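PDB 3QPI: chlorite Dismutase from Nitrobacter winogradskyi, which catalyses the heme-dependent breakdown of chlorite to chloride and molecular oxygen. Local coordinates for residues Gly12-Ile16 against Ala30-Ile35; Trp50-Gly54 against Glu137-Leu142. All coordinates share one frame. Residues are numbered along the deposited sequence.

In the fold
Contact 1 and contact 2 come in series along the chain: the hairpin of strands 14-23 and 32-37 closes before strand 50-54 brings in contact 2. Their centres lie about 16 Å apart on one antiparallel sheet. Strand 4-9 separates 32-37 from the edge strand 50-54, yet the sites touch on the inner side, where Trp50 CH2 is 4.1 Å from Leu33 CD1 and Trp50 CZ2 is 4.2 Å from Ile16 CD1. Contact 1 is a hydrogen-bonded neighbour pair away from the heme. Contact 2 joins strands far apart in the sheet order, consistent with a curled barrel sheet, and reaches the heme pocket through Phe141.

Contact 1: residues Gly12-Ile16 against Ala30-Ile35; sequences GAWSI and ASHLAI
Trp14 and Leu33 form the apolar centre, both projecting to the same face of the sheet with CB to CB 4.1 Å. Trp14 (m, chi2 90°) places CD1 3.9 Å from CD1 of Ile35, and its ring meets Trp144 edge-to-face. Ile16 (mt) points toward the opposing strand, so that its CG1 is 4.2 Å from Leu33 CB and its CD1 3.9 Å from Ala30 CB. Strands 14-16 and 32-35 run antiparallel, with short axes at 141° and 4.4 Å apart. Trp14 and Leu33 are the hydrogen-bonded pair (CA to CA 5.1 Å): Leu33 N donates to Trp14 O at 2.8 Å, and Trp14 N gives a weak return bond to Leu33 O at 3.3 Å. Ile16 N to Ser31 O, 2.7 Å and nearly linear, continues the pattern. Between them Ser15 and His32 make the non-hydrogen-bonded pair (CA to CA 4.1 Å) on the other face, where Ser15 CA sits over the imidazole in a CH-pi contact, 4.2 Å from its centroid. Gly12, at phi/psi 139/170, brings its CA to 3.4 Å from Leu33 O, where a CB would clash. At the polar edge, His32 ND1 and Ser31 OG are hydrogen-bonded at 2.6 Å, Ser15 OG bonds to Ala180 O, and one water accepts from Ala13 N and Ile35 N, 3.0 Å from each. Toward strand 4-9, Ser31 and His32 both face Gly9 in a classic beta bulge; the contact itself is an antiparallel beta hairpin, flanked by strands 4-9 and 171-181, of the dimeric alpha-beta barrel fold.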
loop_
_atom_site.group_PDB
_atom_site.type_symbol
_atom_site.label_atom_id
_atom_site.label_comp_id
_atom_site.label_asym_id
_atom_site.label_seq_id
_atom_site.Cartn_x
_atom_site.Cartn_y
_atom_site.Cartn_z
ATOM N N GLY A 12 -19.333 -2.003 4.857
ATOM C CA GLY A 12 -17.980 -2.530 5.040
ATOM C C GLY A 12 -17.444 -2.160 6.396
ATOM O O GLY A 12 -18.024 -1.344 7.089
ATOM N N ALA A 13 -16.314 -2.753 6.775
ATOM C CA ALA A 13 -15.745 -2.552 8.072
ATOM C C ALA A 13 -15.089 -1.162 8.208
ATOM O O ALA A 13 -14.645 -0.818 9.302
ATOM C CB ALA A 13 -14.672 -3.648 8.323
ATOM N N TRP A 14 -14.983 -0.383 7.115
ATOM C CA TRP A 14 -14.253 0.893 7.173
ATOM C C TRP A 14 -15.101 1.924 6.527
ATOM O O TRP A 14 -15.720 1.626 5.519
ATOM C CB TRP A 14 -12.921 0.823 6.438
ATOM C CG TRP A 14 -11.967 -0.175 7.050
ATOM C CD1 TRP A 14 -11.854 -1.480 6.743
ATOM C CD2 TRP A 14 -11.010 0.097 8.073
ATOM N NE1 TRP A 14 -10.869 -2.077 7.538
ATOM C CE2 TRP A 14 -10.344 -1.113 8.361
ATOM C CE3 TRP A 14 -10.659 1.251 8.784
ATOM C CZ2 TRP A 14 -9.354 -1.204 9.331
ATOM C CZ3 TRP A 14 -9.658 1.158 9.755
ATOM C CH2 TRP A 14 -9.029 -0.056 10.012
ATOM N N SER A 15 -15.186 3.112 7.126
ATOM C CA SER A 15 -15.800 4.235 6.410
ATOM C C SER A 15 -14.646 4.934 5.740
ATOM O O SER A 15 -13.476 4.863 6.196
ATOM C CB SER A 15 -16.544 5.207 7.333
ATOM O OG SER A 15 -15.706 5.603 8.400
ATOM N N ILE A 16 -14.966 5.560 4.629
ATOM C CA ILE A 16 -13.956 6.280 3.867
ATOM C C ILE A 16 -13.961 7.765 4.242
ATOM O O ILE A 16 -14.933 8.494 3.965
ATOM C CB ILE A 16 -14.168 6.139 2.334
ATOM C CG1 ILE A 16 -13.961 4.686 1.900
ATOM C CG2 ILE A 16 -13.186 7.051 1.566
ATOM C CD1 ILE A 16 -14.554 4.383 0.534
ATOM N N ALA A 30 -16.832 7.176 -2.468
ATOM C CA ALA A 30 -17.704 6.169 -1.867
ATOM C C ALA A 30 -17.688 6.375 -0.356
ATOM O O ALA A 30 -16.788 7.036 0.148
ATOM C CB ALA A 30 -17.238 4.755 -2.234
ATOM N N SER A 31 -18.659 5.817 0.373
ATOM C CA SER A 31 -18.736 6.117 1.803
ATOM C C SER A 31 -18.010 5.073 2.639
ATOM O O SER A 31 -17.491 5.403 3.693
ATOM C CB SER A 31 -20.189 6.305 2.271
ATOM O OG SER A 31 -20.826 5.091 2.565
ATOM N N HIS A 32 -17.922 3.843 2.130
ATOM C CA HIS A 32 -17.357 2.730 2.890
ATOM C C HIS A 32 -16.474 1.822 2.066
ATOM O O HIS A 32 -16.600 1.733 0.854
ATOM C CB HIS A 32 -18.463 1.850 3.488
ATOM C CG HIS A 32 -19.159 2.478 4.642
ATOM N ND1 HIS A 32 -19.984 3.572 4.498
ATOM C CD2 HIS A 32 -19.121 2.203 5.967
ATOM C CE1 HIS A 32 -20.446 3.928 5.683
ATOM N NE2 HIS A 32 -19.942 3.111 6.590
ATOM N N LEU A 33 -15.598 1.116 2.769
ATOM C CA LEU A 33 -14.720 0.166 2.155
ATOM C C LEU A 33 -15.002 -1.205 2.753
ATOM O O LEU A 33 -14.916 -1.375 3.968
ATOM C CB LEU A 33 -13.266 0.565 2.395
ATOM C CG LEU A 33 -12.264 -0.500 1.965
ATOM C CD1 LEU A 33 -12.385 -0.755 0.450
ATOM C CD2 LEU A 33 -10.819 -0.128 2.353
ATOM N N ALA A 34 -15.358 -2.179 1.913
ATOM C CA ALA A 34 -15.415 -3.568 2.371
ATOM C C ALA A 34 -14.207 -4.333 1.854
ATOM O O ALA A 34 -13.756 -4.105 0.727
ATOM C CB ALA A 34 -16.734 -4.265 1.918
ATOM N N ILE A 35 -13.711 -5.252 2.680
ATOM C CA ILE A 35 -12.568 -6.086 2.346
ATOM C C ILE A 35 -12.933 -7.547 2.587
ATOM O O ILE A 35 -13.468 -7.888 3.628
ATOM C CB ILE A 35 -11.347 -5.697 3.193
ATOM C CG1 ILE A 35 -11.075 -4.202 3.041
ATOM C CG2 ILE A 35 -10.104 -6.477 2.755
ATOM C CD1 ILE A 35 -10.061 -3.668 4.008
HETATM O O HOH W 1 -15.254 -5.025 5.198
HETATM O O HOH W 2 -16.151 9.562 1.789
HETATM O O HOH W 3 -18.083 8.627 4.401
#

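Contact 2: residues Trp50-Gly54 against Glu137-Leu142; sequences WQLRG and EPFDFL. With HEM (protoporphyrin IX containing Fe), chain C.
Strand 50-54 is extended throughout, and no backbone-to-backbone hydrogen bond joins it to 137-142; side chains bridge the gap. Gln51 points away, its OE1 accepting from Arg53 NH2 at 2.9 Å. Leu52 (mt) carries the apolar contact: its CD2 lies 4.0 Å from CD2 at the edge of the Phe139 ring, and its CB is 4.0 Å from Leu142 CD1. At Arg53 the backbone takes over, with Arg53 N donating to Glu137 OE1 at 3.1 Å and 165°. Glu137 folds back with chi1 and chi2 both m to present this oxygen, while the Arg53 guanidinium leads away. Leu142 (mt) ends against the main chain, CD1 being 3.6 Å from Arg53 C and 3.8 Å from Gly54 N; at Gly54 a CB would be tight against that methyl. Phe141 turns the opposite way from Leu142 and brings CZ to 3.3 Å from heme O2D. Such side-chain packing across a gap, between edge strand 50-54 and the distant strand 141-147, is consistent with a sheet curled into the barrel of the dimeric alpha-beta barrel fold. Pro89 of strand 84-92 touches Leu52, Phe139 and Leu142, and strand 4-9 pairs with 50-54 through Gly8, Phe6 and Thr4.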
loop_
_atom_site.group_PDB
_atom_site.type_symbol
_atom_site.label_atom_id
_atom_site.label_comp_id
_atom_site.label_asym_id
_atom_site.label_seq_id
_atom_site.Cartn_x
_atom_site.Cartn_y
_atom_site.Cartn_z
ATOM N N TRP A 50 -16.296 1.597 -7.199
ATOM C CA TRP A 50 -15.110 0.924 -7.706
ATOM C C TRP A 50 -14.880 -0.332 -6.913
ATOM O O TRP A 50 -15.402 -0.472 -5.801
ATOM C CB TRP A 50 -13.857 1.816 -7.632
ATOM C CG TRP A 50 -13.679 2.608 -6.355
ATOM C CD1 TRP A 50 -14.072 3.890 -6.140
ATOM C CD2 TRP A 50 -13.054 2.171 -5.137
ATOM N NE1 TRP A 50 -13.737 4.282 -4.868
ATOM C CE2 TRP A 50 -13.112 3.243 -4.231
ATOM C CE3 TRP A 50 -12.454 0.975 -4.729
ATOM C CZ2 TRP A 50 -12.586 3.169 -2.945
ATOM C CZ3 TRP A 50 -11.934 0.895 -3.453
ATOM C CH2 TRP A 50 -11.996 1.991 -2.577
ATOM N N GLN A 51 -14.104 -1.235 -7.496
ATOM C CA GLN A 51 -13.721 -2.485 -6.860
ATOM C C GLN A 51 -12.341 -2.889 -7.356
ATOM O O GLN A 51 -12.060 -2.822 -8.549
ATOM C CB GLN A 51 -14.725 -3.581 -7.201
ATOM C CG GLN A 51 -14.548 -4.847 -6.384
ATOM C CD GLN A 51 -15.666 -5.841 -6.642
ATOM O OE1 GLN A 51 -15.810 -6.355 -7.756
ATOM N NE2 GLN A 51 -16.477 -6.103 -5.623
ATOM N N LEU A 52 -11.493 -3.325 -6.434
ATOM C CA LEU A 52 -10.093 -3.555 -6.714
ATOM C C LEU A 52 -9.652 -4.856 -6.073
ATOM O O LEU A 52 -10.059 -5.153 -4.965
ATOM C CB LEU A 52 -9.285 -2.412 -6.114
ATOM C CG LEU A 52 -9.509 -1.035 -6.743
ATOM C CD1 LEU A 52 -8.677 -0.022 -6.004
ATOM C CD2 LEU A 52 -9.137 -1.037 -8.205
ATOM N N ARG A 53 -8.819 -5.633 -6.758
ATOM C CA ARG A 53 -8.430 -6.959 -6.259
ATOM C C ARG A 53 -6.931 -7.156 -6.314
ATOM O O ARG A 53 -6.249 -6.644 -7.217
ATOM C CB ARG A 53 -9.104 -8.060 -7.078
ATOM C CG ARG A 53 -10.588 -7.863 -7.189
ATOM C CD ARG A 53 -11.239 -8.841 -8.146
ATOM N NE ARG A 53 -12.669 -8.555 -8.281
ATOM C CZ ARG A 53 -13.645 -9.427 -8.032
ATOM N NH1 ARG A 53 -13.370 -10.673 -7.652
ATOM N NH2 ARG A 53 -14.912 -9.064 -8.184
ATOM N N GLY A 54 -6.420 -7.919 -5.358
ATOM C CA GLY A 54 -4.999 -8.196 -5.309
ATOM C C GLY A 54 -4.698 -9.433 -4.488
ATOM O O GLY A 54 -5.580 -9.993 -3.834
ATOM N N GLU A 137 -5.270 -6.181 -13.308
ATOM C CA GLU A 137 -5.876 -5.029 -12.663
ATOM C C GLU A 137 -5.232 -3.756 -13.177
ATOM O O GLU A 137 -4.086 -3.779 -13.616
ATOM C CB GLU A 137 -5.740 -5.136 -11.145
ATOM C CG GLU A 137 -6.698 -6.170 -10.546
ATOM C CD GLU A 137 -8.093 -5.596 -10.284
ATOM O OE1 GLU A 137 -8.216 -4.555 -9.606
ATOM O OE2 GLU A 137 -9.080 -6.189 -10.750
ATOM N N PRO A 138 -5.976 -2.639 -13.133
ATOM C CA PRO A 138 -5.461 -1.317 -13.524
ATOM C C PRO A 138 -4.373 -0.761 -12.580
ATOM O O PRO A 138 -3.770 0.275 -12.870
ATOM C CB PRO A 138 -6.705 -0.428 -13.487
ATOM C CG PRO A 138 -7.615 -1.101 -12.504
ATOM C CD PRO A 138 -7.375 -2.581 -12.669
ATOM N N PHE A 139 -4.129 -1.424 -11.459
ATOM C CA PHE A 139 -2.982 -1.067 -10.627
ATOM C C PHE A 139 -2.081 -2.271 -10.551
ATOM O O PHE A 139 -2.486 -3.364 -10.941
ATOM C CB PHE A 139 -3.433 -0.633 -9.234
ATOM C CG PHE A 139 -4.228 0.638 -9.244
ATOM C CD1 PHE A 139 -3.580 1.880 -9.228
ATOM C CD2 PHE A 139 -5.631 0.599 -9.304
ATOM C CE1 PHE A 139 -4.322 3.065 -9.252
ATOM C CE2 PHE A 139 -6.381 1.778 -9.330
ATOM C CZ PHE A 139 -5.721 3.019 -9.304
ATOM N N ASP A 140 -0.859 -2.066 -10.073
ATOM C CA ASP A 140 0.099 -3.147 -9.896
ATOM C C ASP A 140 0.111 -3.627 -8.451
ATOM O O ASP A 140 0.351 -4.795 -8.177
ATOM C CB ASP A 140 1.518 -2.695 -10.293
ATOM C CG ASP A 140 1.642 -2.389 -11.780
ATOM O OD1 ASP A 140 0.793 -2.882 -12.537
ATOM O OD2 ASP A 140 2.585 -1.663 -12.186
ATOM N N PHE A 141 -0.120 -2.718 -7.517
ATOM C CA PHE A 141 -0.131 -3.100 -6.119
ATOM C C PHE A 141 -1.305 -2.439 -5.423
ATOM O O PHE A 141 -1.737 -1.365 -5.822
ATOM C CB PHE A 141 1.164 -2.657 -5.431
ATOM C CG PHE A 141 2.403 -3.019 -6.188
ATOM C CD1 PHE A 141 2.912 -4.311 -6.128
ATOM C CD2 PHE A 141 3.067 -2.066 -6.967
ATOM C CE1 PHE A 141 4.074 -4.654 -6.849
ATOM C CE2 PHE A 141 4.209 -2.411 -7.686
ATOM C CZ PHE A 141 4.721 -3.703 -7.609
ATOM N N LEU A 142 -1.812 -3.091 -4.385
ATOM C CA LEU A 142 -2.705 -2.453 -3.431
ATOM C C LEU A 142 -1.959 -2.470 -2.109
ATOM O O LEU A 142 -1.593 -3.537 -1.603
ATOM C CB LEU A 142 -4.033 -3.198 -3.320
ATOM C CG LEU A 142 -4.789 -3.423 -4.643
ATOM C CD1 LEU A 142 -6.089 -4.209 -4.425
ATOM C CD2 LEU A 142 -5.097 -2.098 -5.301
HETATM C CHA HEM C . 7.171 -3.198 -1.013
HETATM C CHB HEM C . 8.353 -2.339 3.544
HETATM C CHC HEM C . 5.470 1.578 3.554
HETATM C CHD HEM C . 4.567 0.848 -1.029
HETATM C C1A HEM C . 7.691 -3.257 0.234
HETATM C C2A HEM C . 8.581 -4.335 0.639
HETATM C C3A HEM C . 8.929 -4.140 1.926
HETATM C C4A HEM C . 8.257 -2.909 2.338
HETATM C CMA HEM C . 9.896 -5.045 2.774
HETATM C CAA HEM C . 9.014 -5.431 -0.347
HETATM C CBA HEM C . 8.204 -6.717 -0.252
HETATM C CGA HEM C . 8.907 -7.716 -1.148
HETATM O O1A HEM C . 8.301 -8.033 -2.189
HETATM O O2A HEM C . 10.059 -8.170 -0.854
HETATM C C1B HEM C . 7.645 -1.233 3.871
HETATM C C2B HEM C . 7.589 -0.749 5.228
HETATM C C3B HEM C . 6.768 0.291 5.235
HETATM C C4B HEM C . 6.302 0.530 3.883
HETATM C CMB HEM C . 8.285 -1.336 6.483
HETATM C CAB HEM C . 6.445 1.103 6.509
HETATM C CBB HEM C . 5.170 1.337 6.830
HETATM C C1C HEM C . 4.981 1.765 2.320
HETATM C C2C HEM C . 4.071 2.813 1.856
HETATM C C3C HEM C . 3.811 2.554 0.576
HETATM C C4C HEM C . 4.580 1.378 0.210
HETATM C CMC HEM C . 3.479 3.930 2.748
HETATM C CAC HEM C . 2.946 3.316 -0.443
HETATM C CBC HEM C . 2.748 4.632 -0.286
HETATM C C1D HEM C . 5.120 -0.296 -1.447
HETATM C C2D HEM C . 4.989 -0.794 -2.795
HETATM C C3D HEM C . 5.812 -2.074 -2.761
HETATM C C4D HEM C . 6.353 -2.174 -1.426
HETATM C CMD HEM C . 4.204 -0.227 -4.024
HETATM C CAD HEM C . 6.059 -3.053 -3.916
HETATM C CBD HEM C . 7.384 -2.620 -4.562
HETATM C CGD HEM C . 7.611 -3.427 -5.821
HETATM O O1D HEM C . 7.567 -4.675 -5.733
HETATM O O2D HEM C . 7.834 -2.827 -6.909
HETATM N NA HEM C . 7.473 -2.373 1.306
HETATM N NB HEM C . 6.849 -0.440 3.045
HETATM N NC HEM C . 5.278 0.915 1.291
HETATM N ND HEM C . 5.944 -1.122 -0.662
HETATM FE FE HEM C . 6.440 -0.597 1.100
#